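Local structure of Tll1590 protein (Thermosynechococcus elongatus, 6LDQ) at residues Ala99-Tyr104 with Gln125-Gln130; Leu108-Tyr113 with Gln209-Leu214. The protein is a glycosyltransferase-family protein whose modelled chain includes a glycosyl transferase 4-like domain of the GT-B clan. All blocks are in the same frame, centred on the assembly; numbering follows the deposited sequence.

Contact 1 (Ala99-Tyr104 with Gln125-Gln130); sequences AYHAKY and QQFNFQ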
# COMPACT_ATOMS: atom_id res chain seq x y z
N ALA A 99 -0.70 -15.98 0.67
CA ALA A 99 -1.84 -16.90 0.65
C ALA A 99 -3.09 -16.25 0.05
O ALA A 99 -3.88 -16.94 -0.61
CB ALA A 99 -2.16 -17.40 2.06
N TYR A 100 -3.29 -14.95 0.27
CA TYR A 100 -4.40 -14.24 -0.37
C TYR A 100 -4.10 -13.92 -1.83
O TYR A 100 -4.98 -14.08 -2.69
CB TYR A 100 -4.73 -12.95 0.39
CG TYR A 100 -5.54 -13.20 1.64
CD1 TYR A 100 -4.93 -13.52 2.85
CD2 TYR A 100 -6.93 -13.11 1.61
CE1 TYR A 100 -5.67 -13.76 4.00
CE2 TYR A 100 -7.68 -13.35 2.75
CZ TYR A 100 -7.05 -13.67 3.94
OH TYR A 100 -7.83 -13.89 5.06
N HIS A 101 -2.89 -13.43 -2.12
CA HIS A 101 -2.50 -13.14 -3.50
C HIS A 101 -2.50 -14.41 -4.35
O HIS A 101 -2.68 -14.33 -5.58
CB HIS A 101 -1.12 -12.47 -3.52
CG HIS A 101 -0.57 -12.29 -4.90
ND1 HIS A 101 0.35 -13.15 -5.46
CD2 HIS A 101 -0.82 -11.34 -5.84
CE1 HIS A 101 0.64 -12.74 -6.69
NE2 HIS A 101 -0.06 -11.65 -6.94
N ALA A 102 -2.28 -15.57 -3.74
CA ALA A 102 -2.26 -16.81 -4.51
C ALA A 102 -3.63 -17.14 -5.10
O ALA A 102 -3.69 -17.78 -6.16
CB ALA A 102 -1.79 -17.98 -3.65
N LYS A 103 -4.71 -16.73 -4.44
CA LYS A 103 -6.08 -16.95 -4.90
C LYS A 103 -6.65 -15.74 -5.64
O LYS A 103 -7.25 -15.89 -6.72
CB LYS A 103 -6.96 -17.28 -3.70
CG LYS A 103 -8.29 -17.92 -4.00
CD LYS A 103 -9.08 -18.05 -2.70
CE LYS A 103 -10.44 -18.69 -2.92
NZ LYS A 103 -11.36 -18.42 -1.78
N TYR A 104 -6.49 -14.54 -5.08
CA TYR A 104 -7.16 -13.37 -5.66
C TYR A 104 -6.39 -12.75 -6.80
O TYR A 104 -6.99 -12.04 -7.62
CB TYR A 104 -7.43 -12.33 -4.57
CG TYR A 104 -8.47 -12.82 -3.60
CD1 TYR A 104 -9.82 -12.67 -3.85
CD2 TYR A 104 -8.09 -13.50 -2.46
CE1 TYR A 104 -10.77 -13.16 -2.97
CE2 TYR A 104 -9.02 -13.99 -1.57
CZ TYR A 104 -10.36 -13.82 -1.83
OH TYR A 104 -11.27 -14.31 -0.93
N GLN A 125 9.14 -8.35 -7.21
CA GLN A 125 10.23 -9.14 -7.76
C GLN A 125 9.77 -10.51 -8.24
O GLN A 125 10.47 -11.14 -9.04
CB GLN A 125 11.34 -9.33 -6.72
CG GLN A 125 12.06 -8.07 -6.32
CD GLN A 125 13.10 -8.33 -5.25
OE1 GLN A 125 13.87 -9.29 -5.34
NE2 GLN A 125 13.13 -7.49 -4.22
N GLN A 126 8.62 -10.98 -7.75
CA GLN A 126 8.12 -12.31 -8.07
C GLN A 126 6.94 -12.29 -9.03
O GLN A 126 6.78 -13.22 -9.83
CB GLN A 126 7.71 -13.05 -6.79
CG GLN A 126 7.19 -14.47 -7.00
CD GLN A 126 6.99 -15.23 -5.69
OE1 GLN A 126 7.27 -14.72 -4.60
NE2 GLN A 126 6.51 -16.46 -5.80
N PHE A 127 6.13 -11.24 -8.98
CA PHE A 127 4.89 -11.18 -9.73
C PHE A 127 4.84 -9.91 -10.57
O PHE A 127 5.60 -8.96 -10.35
CB PHE A 127 3.69 -11.24 -8.79
CG PHE A 127 3.69 -12.44 -7.89
CD1 PHE A 127 3.51 -13.71 -8.43
CD2 PHE A 127 3.86 -12.30 -6.53
CE1 PHE A 127 3.50 -14.82 -7.61
CE2 PHE A 127 3.84 -13.40 -5.70
CZ PHE A 127 3.66 -14.68 -6.25
N ASN A 128 3.92 -9.92 -11.53
CA ASN A 128 3.64 -8.79 -12.42
C ASN A 128 2.31 -8.17 -12.01
O ASN A 128 1.25 -8.73 -12.28
CB ASN A 128 3.59 -9.23 -13.89
CG ASN A 128 4.95 -9.62 -14.43
OD1 ASN A 128 5.98 -9.12 -13.98
ND2 ASN A 128 4.96 -10.55 -15.39
N PHE A 129 2.38 -7.02 -11.35
CA PHE A 129 1.19 -6.26 -10.98
C PHE A 129 1.51 -4.78 -11.08
O PHE A 129 2.68 -4.38 -11.13
CB PHE A 129 0.70 -6.63 -9.57
CG PHE A 129 1.74 -6.46 -8.48
CD1 PHE A 129 2.61 -7.49 -8.17
CD2 PHE A 129 1.82 -5.28 -7.76
CE1 PHE A 129 3.58 -7.34 -7.16
CE2 PHE A 129 2.77 -5.13 -6.74
CZ PHE A 129 3.66 -6.17 -6.44
N GLN A 130 0.46 -3.96 -11.12
CA GLN A 130 0.62 -2.52 -11.04
C GLN A 130 0.84 -2.15 -9.58
O GLN A 130 -0.03 -2.41 -8.75
CB GLN A 130 -0.60 -1.80 -11.61
CG GLN A 130 -1.03 -2.29 -12.98
CD GLN A 130 0.10 -2.27 -13.98
OE1 GLN A 130 0.82 -1.28 -14.10
NE2 GLN A 130 0.28 -3.38 -14.70
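The imidazole of His-101 sits over one face of the Phe-127 ring and meets it with its CE1 corner. CE1 of His-101 lies 3.1 Å above the plane of the Phe-127 ring, over its centre, so all six ring carbons are at similar range; CG and CD2 of Phe-127 are the nearest, both 3.3 Å from His-101 CE1. The pair is edge-to-face, with centroids 4.1 Å apart, but the planes stand at 50° and not at a right angle. The two nitrogens are not equally placed: ND1 of His-101 comes to 3.5 Å from Phe-127 CE2, whereas His-101 NE2 stays 3.9 Å from Phe-127 CG. The side chains approach from opposite directions. In His-101, CG is anti to the backbone N (chi1 173°), which sends the imidazole out from the last turn of helix 90-104 across the 9.9 Å between His-101 CA and Phe-127 CA.

Phe-127 is clamped from its other face too. CG of Gln-126, the residue just before it, lies 3.6 Å above the opposite side of the ring, again over the centre, which makes a sandwich of imidazole, phenyl and methylene. Phe-127 CB lies at the edge of the Phe-129 ring, in its plane. On the other side of helix 90-104, Tyr-100 packs on Ile-71 and Leu-73 of strand 68-73 and meets Phe-50 edge-to-face, so the helix is fixed to the sheet while His-101 joins it to the turn leaving helix 113-126.

CE1 lies between two nitrogens, and its hydrogen is more polarised than that of an ordinary aromatic carbon. Directed obliquely into the pi cloud, it probably adds an electrostatic component to the packing, one that would probably strengthen if the imidazole were protonated.

Contact 2 (Leu108-Tyr113 with Gln209-Leu214); sequences LIHTNY and QLYRQL
Tyr-211 reaches from helix 200-216 to strand 108-112 and is gripped there in two ways, by Leu-108 on a face of its ring and by His-110 at its hydroxyl. The two strand residues are two apart, so both side chains leave the same side of the strand. Leu-108 spreads its methyls along the Tyr-211 ring: CD1 sits near the root, 3.5 Å from Tyr-211 CG, while CD2 rides over the middle in a CH-pi contact, 3.9 Å from the ring centroid and only 9° off the normal. Leu-108 crosses the tyrosine at about a right angle; with CG anti to the backbone N (chi1 -177°), its branch extends from the strand far enough to lay both methyls on the ring.

Farther along, ND1 of His-110 and OH of Tyr-211 are 2.8 Å apart in a hydrogen bond of 160° that either atom could donate. The hydroxyl lies in the imidazole plane, and ND1 in turn lies in the phenol plane, although the two rings stand perpendicular. His-110 NE2 bonds to Thr-134 OG1, so both nitrogens of this buried imidazole are used and its rotation is fixed.

Around this site the Rossmann-like sheet closes in. Tyr-211 also touches Ile-8 of strand 8-11, Leu-132 of strand 130-134 and Leu-40 of helix 32-42, and Trp-45 meets its ring edge-to-face, so helix 200-216 is fastened to strands 8-11, 108-112 and 130-134 and to helix 32-42.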
# COMPACT_ATOMS: atom_id res chain seq x y z
N LEU A 108 -3.46 -5.01 -9.05
CA LEU A 108 -2.91 -3.77 -8.53
C LEU A 108 -2.75 -3.95 -7.03
O LEU A 108 -3.63 -4.51 -6.36
CB LEU A 108 -3.82 -2.56 -8.83
CG LEU A 108 -3.41 -1.14 -8.43
CD1 LEU A 108 -3.95 -0.16 -9.49
CD2 LEU A 108 -3.98 -0.79 -7.06
N ILE A 109 -1.61 -3.51 -6.52
CA ILE A 109 -1.35 -3.52 -5.10
C ILE A 109 -0.83 -2.15 -4.73
O ILE A 109 0.12 -1.67 -5.35
CB ILE A 109 -0.32 -4.61 -4.71
CG1 ILE A 109 -0.80 -6.00 -5.15
CG2 ILE A 109 -0.08 -4.57 -3.22
CD1 ILE A 109 0.02 -7.15 -4.52
N HIS A 110 -1.45 -1.51 -3.74
CA HIS A 110 -1.12 -0.15 -3.33
C HIS A 110 -0.62 -0.20 -1.89
O HIS A 110 -1.40 -0.46 -0.97
CB HIS A 110 -2.33 0.78 -3.49
CG HIS A 110 -2.06 2.22 -3.14
ND1 HIS A 110 -3.01 3.21 -3.27
CD2 HIS A 110 -0.94 2.83 -2.66
CE1 HIS A 110 -2.50 4.36 -2.89
NE2 HIS A 110 -1.24 4.16 -2.52
N THR A 111 0.67 0.07 -1.71
CA THR A 111 1.37 -0.06 -0.44
C THR A 111 1.47 1.30 0.26
O THR A 111 1.51 2.34 -0.40
CB THR A 111 2.76 -0.64 -0.67
OG1 THR A 111 3.43 0.09 -1.70
CG2 THR A 111 2.63 -2.07 -1.13
N ASN A 112 1.46 1.28 1.59
CA ASN A 112 1.41 2.50 2.39
C ASN A 112 2.58 2.54 3.37
O ASN A 112 2.73 1.63 4.19
CB ASN A 112 0.13 2.60 3.20
CG ASN A 112 -0.04 3.98 3.81
OD1 ASN A 112 -0.13 4.98 3.10
ND2 ASN A 112 -0.10 4.03 5.13
N TYR A 113 3.35 3.63 3.32
CA TYR A 113 4.57 3.80 4.11
C TYR A 113 5.68 2.82 3.70
O TYR A 113 5.41 1.72 3.23
CB TYR A 113 4.28 3.66 5.61
CG TYR A 113 5.39 4.17 6.51
CD1 TYR A 113 5.91 5.45 6.35
CD2 TYR A 113 5.91 3.38 7.53
CE1 TYR A 113 6.92 5.93 7.17
CE2 TYR A 113 6.92 3.83 8.34
CZ TYR A 113 7.42 5.11 8.16
OH TYR A 113 8.42 5.56 8.99
N GLN A 209 -8.39 7.32 -10.68
CA GLN A 209 -7.94 7.76 -12.00
C GLN A 209 -6.51 7.30 -12.27
O GLN A 209 -6.19 6.88 -13.39
CB GLN A 209 -8.05 9.28 -12.10
CG GLN A 209 -7.02 9.92 -13.05
CD GLN A 209 -7.38 9.68 -14.50
OE1 GLN A 209 -8.55 9.47 -14.82
NE2 GLN A 209 -6.39 9.69 -15.38
N LEU A 210 -5.64 7.36 -11.26
CA LEU A 210 -4.29 6.86 -11.45
C LEU A 210 -4.31 5.37 -11.76
O LEU A 210 -3.69 4.92 -12.74
CB LEU A 210 -3.45 7.16 -10.21
CG LEU A 210 -2.50 8.35 -10.39
CD1 LEU A 210 -1.32 7.89 -11.21
CD2 LEU A 210 -3.19 9.56 -11.06
N TYR A 211 -5.05 4.60 -10.96
CA TYR A 211 -5.19 3.17 -11.22
C TYR A 211 -5.54 2.92 -12.68
O TYR A 211 -4.85 2.15 -13.38
CB TYR A 211 -6.28 2.58 -10.31
CG TYR A 211 -6.00 2.61 -8.81
CD1 TYR A 211 -4.79 3.09 -8.30
CD2 TYR A 211 -6.96 2.17 -7.91
CE1 TYR A 211 -4.55 3.13 -6.94
CE2 TYR A 211 -6.75 2.19 -6.55
CZ TYR A 211 -5.53 2.67 -6.06
OH TYR A 211 -5.33 2.69 -4.70
N ARG A 212 -6.57 3.59 -13.18
CA ARG A 212 -7.00 3.35 -14.55
C ARG A 212 -5.92 3.77 -15.55
O ARG A 212 -5.67 3.06 -16.53
CB ARG A 212 -8.31 4.09 -14.81
CG ARG A 212 -9.43 3.61 -13.88
CD ARG A 212 -10.80 4.05 -14.38
NE ARG A 212 -11.18 5.32 -13.77
CZ ARG A 212 -10.92 6.50 -14.31
NH1 ARG A 212 -11.29 7.61 -13.70
NH2 ARG A 212 -10.28 6.56 -15.48
N GLN A 213 -5.26 4.89 -15.30
CA GLN A 213 -4.12 5.29 -16.13
C GLN A 213 -3.07 4.18 -16.20
O GLN A 213 -2.61 3.82 -17.29
CB GLN A 213 -3.48 6.56 -15.55
CG GLN A 213 -3.72 7.82 -16.32
CD GLN A 213 -3.18 9.02 -15.58
OE1 GLN A 213 -3.90 9.98 -15.29
NE2 GLN A 213 -1.90 8.97 -15.24
N LEU A 214 -2.66 3.66 -15.04
CA LEU A 214 -1.72 2.54 -15.00
C LEU A 214 -2.21 1.36 -15.83
O LEU A 214 -1.45 0.78 -16.61
CB LEU A 214 -1.51 2.10 -13.55
CG LEU A 214 -0.55 2.89 -12.67
CD1 LEU A 214 -0.07 2.00 -11.55
CD2 LEU A 214 0.62 3.40 -13.50

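How the contacts relate
The centres of contacts 1 and 2 are about 14 Å apart, and the contacts interleave along the chain: helix 90-104 leads into strand 108-112, which leads into helix 113-126 and then strand 130-134. They meet at the start of that last strand. Gln-130 O of contact 1 is 2.9 Å from Ile-109 N of contact 2, a probable hydrogen bond between neighbouring parallel strands. Phe-129 CE2 packs 3.7 Å from Ile-109 CB, on a residue that points away from helix 200-216, whereas Gln-130 CB reaches Leu-214 CD1 of that helix at 3.8 Å. Residues 129 and 130 thus link the loop side of contact 1 to the sheet and to helix 200-216.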